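Flavodoxin (Fusobacterium nucleatum, PDB 6OHK) binds flavin mononucleotide and probably serves as a low-potential electron donor to a number of redox enzymes. Local coordinates at residues T15-G20 and V88-Q93; V22-F27 and N152-R157; K73-I78 and R105-I110. The protein carries 1 engineered substitution. All coordinates share one frame; numbering follows the deposited sequence.

Contact 1. Residues T15-G20 and V88-Q93; sequences TGTTVG and VGLGNQ. Engineered in segment 15-20: Gly16 (natural residue Lys). With FMN (flavin mononucleotide), chain B.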
# COMPACT_ATOMS: atom_id res chain seq x y z
N THR A 15 -4.53 4.88 -14.84
CA THR A 15 -3.75 5.06 -16.05
C THR A 15 -2.55 4.15 -16.18
O THR A 15 -1.77 4.33 -17.14
CB THR A 15 -3.39 6.53 -16.26
OG1 THR A 15 -2.82 7.11 -15.09
CG2 THR A 15 -4.62 7.35 -16.64
N GLY A 16 -2.38 3.17 -15.31
CA GLY A 16 -1.38 2.14 -15.50
C GLY A 16 -0.12 2.28 -14.70
O GLY A 16 0.65 1.32 -14.64
N THR A 17 0.12 3.41 -14.06
CA THR A 17 1.39 3.58 -13.36
C THR A 17 1.53 2.54 -12.26
O THR A 17 2.60 1.96 -12.06
CB THR A 17 1.48 4.98 -12.75
OG1 THR A 17 1.13 5.97 -13.71
CG2 THR A 17 2.88 5.25 -12.24
N THR A 18 0.45 2.30 -11.53
CA THR A 18 0.48 1.37 -10.42
C THR A 18 0.84 -0.04 -10.87
O THR A 18 1.47 -0.78 -10.10
CB THR A 18 -0.87 1.41 -9.69
OG1 THR A 18 -1.10 2.71 -9.16
CG2 THR A 18 -0.86 0.49 -8.51
N VAL A 19 0.46 -0.43 -12.09
CA VAL A 19 0.81 -1.77 -12.59
C VAL A 19 2.31 -1.95 -12.59
O VAL A 19 2.82 -3.02 -12.23
CB VAL A 19 0.21 -1.98 -14.00
CG1 VAL A 19 0.71 -3.29 -14.64
CG2 VAL A 19 -1.30 -1.93 -13.96
N GLY A 20 3.04 -0.93 -13.03
CA GLY A 20 4.47 -1.03 -13.05
C GLY A 20 5.04 -1.18 -11.67
O GLY A 20 6.01 -1.91 -11.48
N VAL A 88 1.01 0.75 0.12
CA VAL A 88 1.78 1.48 -0.88
C VAL A 88 0.87 2.50 -1.53
O VAL A 88 -0.18 2.15 -2.06
CB VAL A 88 2.36 0.54 -1.95
CG1 VAL A 88 3.21 1.35 -2.96
CG2 VAL A 88 3.20 -0.56 -1.29
N GLY A 89 1.29 3.76 -1.52
CA GLY A 89 0.60 4.81 -2.24
C GLY A 89 1.42 5.30 -3.41
O GLY A 89 2.65 5.32 -3.36
N LEU A 90 0.73 5.74 -4.46
CA LEU A 90 1.32 6.52 -5.56
C LEU A 90 0.62 7.85 -5.60
O LEU A 90 -0.59 7.94 -5.40
CB LEU A 90 1.09 5.87 -6.89
CG LEU A 90 1.97 4.68 -7.25
CD1 LEU A 90 1.48 3.42 -6.61
CD2 LEU A 90 1.95 4.51 -8.74
N GLY A 91 1.41 8.91 -5.81
CA GLY A 91 0.84 10.24 -5.90
C GLY A 91 1.83 11.21 -6.52
O GLY A 91 2.83 10.83 -7.10
N ASN A 92 1.51 12.50 -6.39
CA ASN A 92 2.34 13.59 -6.90
C ASN A 92 2.48 14.62 -5.79
O ASN A 92 1.52 15.33 -5.48
CB ASN A 92 1.72 14.19 -8.16
CG ASN A 92 2.52 15.36 -8.71
OD1 ASN A 92 3.23 16.04 -7.99
ND2 ASN A 92 2.42 15.58 -10.00
N GLN A 93 3.64 14.66 -5.15
CA GLN A 93 3.74 15.43 -3.91
C GLN A 93 3.75 16.92 -4.16
O GLN A 93 3.44 17.69 -3.24
CB GLN A 93 5.00 15.01 -3.13
CG GLN A 93 6.31 15.41 -3.83
CD GLN A 93 7.46 14.55 -3.37
OE1 GLN A 93 8.17 14.90 -2.41
NE2 GLN A 93 7.65 13.42 -4.03
N1 FMN B . -1.71 12.35 -6.29
C2 FMN B . -1.69 12.61 -4.91
O2 FMN B . -0.73 12.38 -4.25
N3 FMN B . -2.87 13.19 -4.32
C4 FMN B . -4.01 13.51 -5.00
O4 FMN B . -4.94 13.99 -4.38
C4A FMN B . -4.00 13.27 -6.40
N5 FMN B . -5.12 13.59 -7.15
C5A FMN B . -5.01 13.38 -8.55
C6 FMN B . -6.07 13.82 -9.37
C7 FMN B . -6.02 13.62 -10.74
C7M FMN B . -7.28 14.07 -11.50
C8 FMN B . -4.88 13.09 -11.32
C8M FMN B . -4.88 12.85 -12.81
C9 FMN B . -3.82 12.66 -10.51
C9A FMN B . -3.89 12.84 -9.15
N10 FMN B . -2.78 12.39 -8.33
C10 FMN B . -2.85 12.67 -6.98
C1' FMN B . -1.59 11.78 -8.92
C2' FMN B . -1.84 10.28 -9.27
O2' FMN B . -2.19 9.52 -8.12
C3' FMN B . -0.54 9.69 -9.84
O3' FMN B . -0.33 10.29 -11.10
C4' FMN B . -0.48 8.17 -9.97
O4' FMN B . 0.83 7.80 -10.37
C5' FMN B . -1.49 7.61 -10.97
O5' FMN B . -1.47 6.20 -10.87
P FMN B . -2.23 5.29 -11.96
O1P FMN B . -1.94 3.88 -11.50
O2P FMN B . -3.69 5.60 -11.98
O3P FMN B . -1.59 5.60 -13.32
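In the flavodoxin fold the FMN phosphate sits in a loop that turns into helix 17-28. Thr15 and Gly16 belong to that loop, and the first turn of the helix, with Thr17 and Thr18, meets Leu90 of the central strand 84-90. Methyl CD2 of Leu90 touches both threonines: it lies 3.7 Å from Thr17 CG2 and 3.6 Å from Thr18 OG1, both side chains slanting across it. Leu90 CD1 is 3.7 Å from Thr18 OG1 as well, so the hydroxyl lies near both methyls. No hydrogen bond joins the two segments; the polar groups of the loop and first turn are directed to the phosphate. Thr18 grips O1P twice, through its backbone N and through OG1, which lies 2.7 Å from FMN O1P. Thr17 does the same for O3P with N and OG1. Its hydroxyl stands anti to the carbonyl carbon (chi1 -49°), beside the N-H it works with, which turns CG2 toward Leu90. Thr15 adds OG1, 2.6 Å from FMN O3P, and an almost straight N-H bond to O2P (168°). O3P thus receives three bonds, and the helix N-terminus probably favours the phosphate's negative charge. Gly16, an engineered residue replacing lysine, is the N-cap. Beyond Leu90, Gly91 CA packs 3.1 Å from FMN O2. The N-H of Asn92 is shared, with Asn92 N 3.1 Å from FMN O2 and 3.2 Å from FMN N1.

Contact 2. Residues V22-F27 and N152-R157; sequences VDEIEF and NLTPKR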
# COMPACT_ATOMS: atom_id res chain seq x y z
N VAL A 22 3.53 -2.58 -9.12
CA VAL A 22 3.25 -3.94 -8.72
C VAL A 22 4.24 -4.90 -9.36
O VAL A 22 4.71 -5.83 -8.70
CB VAL A 22 1.79 -4.29 -9.02
CG1 VAL A 22 1.51 -5.80 -8.90
CG2 VAL A 22 0.88 -3.47 -8.13
N ASP A 23 4.58 -4.69 -10.62
CA ASP A 23 5.60 -5.52 -11.26
C ASP A 23 6.93 -5.45 -10.54
O ASP A 23 7.63 -6.46 -10.39
CB ASP A 23 5.78 -5.11 -12.72
CG ASP A 23 4.63 -5.54 -13.61
OD1 ASP A 23 3.86 -6.46 -13.23
OD2 ASP A 23 4.50 -4.95 -14.71
N GLU A 24 7.31 -4.27 -10.07
CA GLU A 24 8.54 -4.14 -9.30
C GLU A 24 8.45 -4.87 -7.97
O GLU A 24 9.41 -5.56 -7.56
CB GLU A 24 8.89 -2.66 -9.10
CG GLU A 24 9.16 -1.98 -10.42
CD GLU A 24 9.58 -0.52 -10.34
OE1 GLU A 24 10.76 -0.28 -10.03
OE2 GLU A 24 8.74 0.37 -10.62
N ILE A 25 7.33 -4.74 -7.26
CA ILE A 25 7.12 -5.47 -6.02
C ILE A 25 7.24 -6.97 -6.26
O ILE A 25 7.93 -7.69 -5.53
CB ILE A 25 5.75 -5.12 -5.41
CG1 ILE A 25 5.76 -3.68 -4.90
CG2 ILE A 25 5.37 -6.10 -4.31
CD1 ILE A 25 4.36 -3.14 -4.57
N GLU A 26 6.58 -7.46 -7.30
CA GLU A 26 6.61 -8.89 -7.60
C GLU A 26 8.04 -9.35 -7.88
O GLU A 26 8.43 -10.45 -7.47
CB GLU A 26 5.72 -9.19 -8.80
CG GLU A 26 4.24 -9.06 -8.50
CD GLU A 26 3.38 -9.43 -9.68
OE1 GLU A 26 3.93 -9.73 -10.77
OE2 GLU A 26 2.14 -9.44 -9.55
N PHE A 27 8.82 -8.53 -8.58
CA PHE A 27 10.20 -8.91 -8.84
C PHE A 27 10.99 -9.03 -7.55
O PHE A 27 11.76 -9.98 -7.37
CB PHE A 27 10.85 -7.92 -9.80
CG PHE A 27 12.27 -8.27 -10.09
CD1 PHE A 27 12.57 -9.17 -11.06
CD2 PHE A 27 13.27 -7.75 -9.34
CE1 PHE A 27 13.93 -9.53 -11.29
CE2 PHE A 27 14.60 -8.11 -9.55
CZ PHE A 27 14.89 -9.00 -10.51
N ASN A 152 13.20 7.91 -10.26
CA ASN A 152 14.46 7.21 -10.09
C ASN A 152 14.64 6.66 -8.70
O ASN A 152 15.48 5.77 -8.51
CB ASN A 152 15.62 8.13 -10.42
CG ASN A 152 15.67 8.48 -11.89
OD1 ASN A 152 15.25 7.70 -12.74
ND2 ASN A 152 16.20 9.66 -12.19
N LEU A 153 13.88 7.15 -7.74
CA LEU A 153 13.95 6.68 -6.37
C LEU A 153 13.08 5.46 -6.13
O LEU A 153 13.24 4.80 -5.10
CB LEU A 153 13.52 7.79 -5.42
CG LEU A 153 14.36 9.07 -5.48
CD1 LEU A 153 13.97 10.07 -4.41
CD2 LEU A 153 15.86 8.79 -5.40
N THR A 154 12.21 5.12 -7.04
CA THR A 154 11.23 4.07 -6.77
C THR A 154 11.87 2.73 -6.55
O THR A 154 11.48 2.04 -5.59
CB THR A 154 10.19 4.06 -7.89
OG1 THR A 154 9.37 5.23 -7.74
CG2 THR A 154 9.32 2.81 -7.82
N PRO A 155 12.80 2.27 -7.39
CA PRO A 155 13.33 0.91 -7.15
C PRO A 155 13.94 0.72 -5.78
O PRO A 155 13.67 -0.31 -5.13
CB PRO A 155 14.35 0.73 -8.28
CG PRO A 155 13.85 1.62 -9.36
CD PRO A 155 13.23 2.81 -8.69
N LYS A 156 14.78 1.64 -5.31
CA LYS A 156 15.36 1.49 -3.98
C LYS A 156 14.30 1.64 -2.90
O LYS A 156 14.33 0.93 -1.87
CB LYS A 156 16.48 2.50 -3.77
CG LYS A 156 17.05 2.50 -2.36
CD LYS A 156 18.24 3.44 -2.24
CE LYS A 156 19.31 2.87 -1.32
NZ LYS A 156 18.80 2.60 0.05
N ARG A 157 13.34 2.55 -3.10
CA ARG A 157 12.28 2.70 -2.11
C ARG A 157 11.53 1.40 -1.94
O ARG A 157 11.29 0.95 -0.81
CB ARG A 157 11.33 3.82 -2.48
CG ARG A 157 11.88 5.21 -2.19
CD ARG A 157 10.98 6.31 -2.69
NE ARG A 157 11.41 7.60 -2.17
CZ ARG A 157 10.94 8.76 -2.60
NH1 ARG A 157 10.10 8.83 -3.63
NH2 ARG A 157 11.31 9.87 -2.00
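Glu24 reaches across to Thr154 and Pro155, starting from a CB that points at the other helix. CG stands anti to the carbonyl carbon (chi1 -63°), and the chain then runs on extended through CD, which carries the carboxylate toward helix 154-166. CD itself comes within 4.2 Å of Thr154 CG2. OE2 is the oxygen nearer the threonine methyl, 3.8 Å from Thr154 CG2, with the two side chains crossing at about a right angle. OE1 is the one on the proline, 3.7 Å from Pro155 CG, and is also 4.0 Å from Pro155 CA. Both are contacts of carboxylate oxygen with carbon, with no hydrogen bond across the pair. In the flavodoxin alpha/beta sandwich, helices 17-28 and 154-166 pack on the same face of the central sheet, and this contact joins the middle of the first to the opening turn of the last. Thr154 OG1 is hydrogen-bonded to Glu147 OE2, while CG2, anti to the backbone N, is the branch presented to Glu24. Deeper between the helices, Glu24 also touches Ile158, and Ile25 packs on Ile158 and Ile162.

Contact 3. Residues K73-I78 and R105-I110; sequences KKLEEI and RYLYDI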
# COMPACT_ATOMS: atom_id res chain seq x y z
N LYS A 73 -16.66 -0.62 2.45
CA LYS A 73 -17.57 -1.29 3.38
C LYS A 73 -17.31 -2.80 3.39
O LYS A 73 -17.29 -3.42 4.45
CB LYS A 73 -19.03 -0.96 3.04
CG LYS A 73 -20.03 -1.52 4.05
CD LYS A 73 -21.07 -0.50 4.45
CE LYS A 73 -21.98 -1.03 5.57
NZ LYS A 73 -21.35 -1.05 6.91
N LYS A 74 -17.08 -3.39 2.23
CA LYS A 74 -16.74 -4.80 2.18
C LYS A 74 -15.42 -5.07 2.87
O LYS A 74 -15.26 -6.09 3.56
CB LYS A 74 -16.68 -5.27 0.73
CG LYS A 74 -18.06 -5.35 0.11
CD LYS A 74 -18.06 -5.87 -1.32
CE LYS A 74 -19.47 -5.90 -1.90
NZ LYS A 74 -20.17 -4.59 -1.78
N LEU A 75 -14.45 -4.17 2.72
CA LEU A 75 -13.16 -4.33 3.36
C LEU A 75 -13.31 -4.32 4.87
O LEU A 75 -12.70 -5.14 5.57
CB LEU A 75 -12.22 -3.21 2.87
CG LEU A 75 -10.75 -3.34 3.24
CD1 LEU A 75 -10.13 -4.47 2.40
CD2 LEU A 75 -10.06 -2.02 2.97
N GLU A 76 -14.17 -3.45 5.40
CA GLU A 76 -14.37 -3.34 6.82
C GLU A 76 -15.13 -4.52 7.41
O GLU A 76 -15.08 -4.70 8.63
CB GLU A 76 -15.03 -2.01 7.16
CG GLU A 76 -15.08 -1.74 8.66
CD GLU A 76 -15.48 -0.31 8.99
OE1 GLU A 76 -15.52 0.55 8.07
OE2 GLU A 76 -15.75 -0.05 10.18
N GLU A 77 -15.76 -5.35 6.58
CA GLU A 77 -16.37 -6.58 7.07
C GLU A 77 -15.36 -7.65 7.39
O GLU A 77 -15.67 -8.58 8.14
CB GLU A 77 -17.35 -7.13 6.03
CG GLU A 77 -18.62 -6.29 5.89
CD GLU A 77 -19.58 -6.80 4.83
OE1 GLU A 77 -19.42 -7.94 4.34
OE2 GLU A 77 -20.52 -6.03 4.48
N ILE A 78 -14.14 -7.55 6.86
CA ILE A 78 -13.11 -8.56 7.05
C ILE A 78 -12.50 -8.40 8.43
O ILE A 78 -12.25 -7.28 8.90
CB ILE A 78 -12.05 -8.40 5.95
CG1 ILE A 78 -12.68 -8.66 4.59
CG2 ILE A 78 -10.83 -9.31 6.20
CD1 ILE A 78 -11.76 -8.41 3.41
N ARG A 105 -4.62 6.36 3.70
CA ARG A 105 -5.27 6.57 4.99
C ARG A 105 -6.57 5.78 5.09
O ARG A 105 -6.88 5.22 6.15
CB ARG A 105 -5.54 8.06 5.19
CG ARG A 105 -6.41 8.39 6.42
CD ARG A 105 -5.91 7.88 7.72
NE ARG A 105 -4.66 8.52 8.12
CZ ARG A 105 -4.07 8.33 9.30
NH1 ARG A 105 -4.58 7.48 10.20
NH2 ARG A 105 -2.96 8.98 9.59
N TYR A 106 -7.33 5.72 4.02
CA TYR A 106 -8.60 4.98 4.07
C TYR A 106 -8.37 3.51 4.37
O TYR A 106 -9.12 2.89 5.12
CB TYR A 106 -9.36 5.15 2.76
CG TYR A 106 -9.86 6.55 2.58
CD1 TYR A 106 -9.09 7.50 1.92
CD2 TYR A 106 -11.09 6.93 3.08
CE1 TYR A 106 -9.51 8.79 1.82
CE2 TYR A 106 -11.53 8.24 2.95
CZ TYR A 106 -10.73 9.15 2.31
OH TYR A 106 -11.17 10.46 2.18
N LEU A 107 -7.31 2.93 3.79
CA LEU A 107 -7.00 1.53 4.01
C LEU A 107 -6.45 1.32 5.41
O LEU A 107 -6.84 0.38 6.12
CB LEU A 107 -6.02 1.06 2.93
CG LEU A 107 -6.47 1.32 1.49
CD1 LEU A 107 -5.42 0.77 0.53
CD2 LEU A 107 -7.81 0.70 1.19
N TYR A 108 -5.52 2.18 5.83
CA TYR A 108 -4.92 2.09 7.16
C TYR A 108 -5.98 2.04 8.24
O TYR A 108 -5.94 1.20 9.14
CB TYR A 108 -4.03 3.31 7.38
CG TYR A 108 -3.35 3.35 8.73
CD1 TYR A 108 -3.93 3.95 9.84
CD2 TYR A 108 -2.11 2.78 8.90
CE1 TYR A 108 -3.26 3.97 11.08
CE2 TYR A 108 -1.45 2.79 10.10
CZ TYR A 108 -2.02 3.39 11.18
OH TYR A 108 -1.31 3.40 12.39
N ASP A 109 -6.92 2.98 8.19
CA ASP A 109 -7.86 3.09 9.30
C ASP A 109 -8.70 1.84 9.43
O ASP A 109 -9.01 1.41 10.55
CB ASP A 109 -8.75 4.31 9.10
CG ASP A 109 -8.06 5.64 9.44
OD1 ASP A 109 -6.96 5.65 10.00
OD2 ASP A 109 -8.67 6.69 9.11
N ILE A 110 -9.06 1.22 8.30
CA ILE A 110 -9.85 -0.00 8.34
C ILE A 110 -9.03 -1.17 8.86
O ILE A 110 -9.51 -1.93 9.72
CB ILE A 110 -10.45 -0.30 6.96
CG1 ILE A 110 -11.51 0.74 6.63
CG2 ILE A 110 -11.02 -1.71 6.92
CD1 ILE A 110 -11.94 0.82 5.19
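The CB of Ile110 is directed toward helix 72-77, and CG2 makes the closest touch. That methyl rests on backbone as much as on side chain: Ile110 CG2 is 3.7 Å from Glu76 CA and 4.0 Å from Glu76 CB. The same methyl approaches Leu75, at 4.0 Å from Leu75 CG, while the other arm of the isoleucine ends with CD1 4.1 Å from Leu75 CD2. Leu75 is therefore touched at two points by one residue. Its CG stands anti to the backbone N (chi1 -170°), which carries the isobutyl group toward the second helix and lets CD2 also meet Leu107 CD2 at 4.0 Å. These two leucines cross at about a right angle, and Leu107, whose CB does not aim at the partner helix, makes the touch with its CD2 methyl.

The short helical segments run in nearly the same direction, at 27° to each other, with their axes 10.3 Å apart at closest approach. Beside the apolar contact, Glu76 is extended beyond CG and forms a salt bridge through OE2 to Lys113, a second tie to helix 103-113. Within helix 103-113, Arg105 NH1 bridges to Asp109 OD1 one turn on, the oxygen lying in the guanidinium plane.

Outward from the seam, Leu72 touches Leu107 and Ile110, and Trp68 of helix 66-69 touches Leu107. Helices 72-77 and 103-113 pack side by side on one face of the sheet of the alpha/beta sandwich, and on the sheet side Leu107 bridges from Leu75 to Leu87 of strand 84-90.

In the fold
Contacts 1 and 2 share helix 17-28: its first turn and the loop before it hold the FMN phosphate in contact 1, and the following turns face helix 154-166 in contact 2, their centres 11 Å apart. Contact 2 stands back from the cofactor, the Thr154 side chain being about 9 Å from FMN. Contact 3 belongs to the other helical layer, on the opposite side of the chain's centre, with its centre 25 Å from that of contact 2. Strand 84-90 connects it to contact 1: the strand follows helix 72-77 and precedes helix 103-113, and it delivers Leu90 to the pocket. The Leu107 side chain nevertheless remains about 13 Å from FMN.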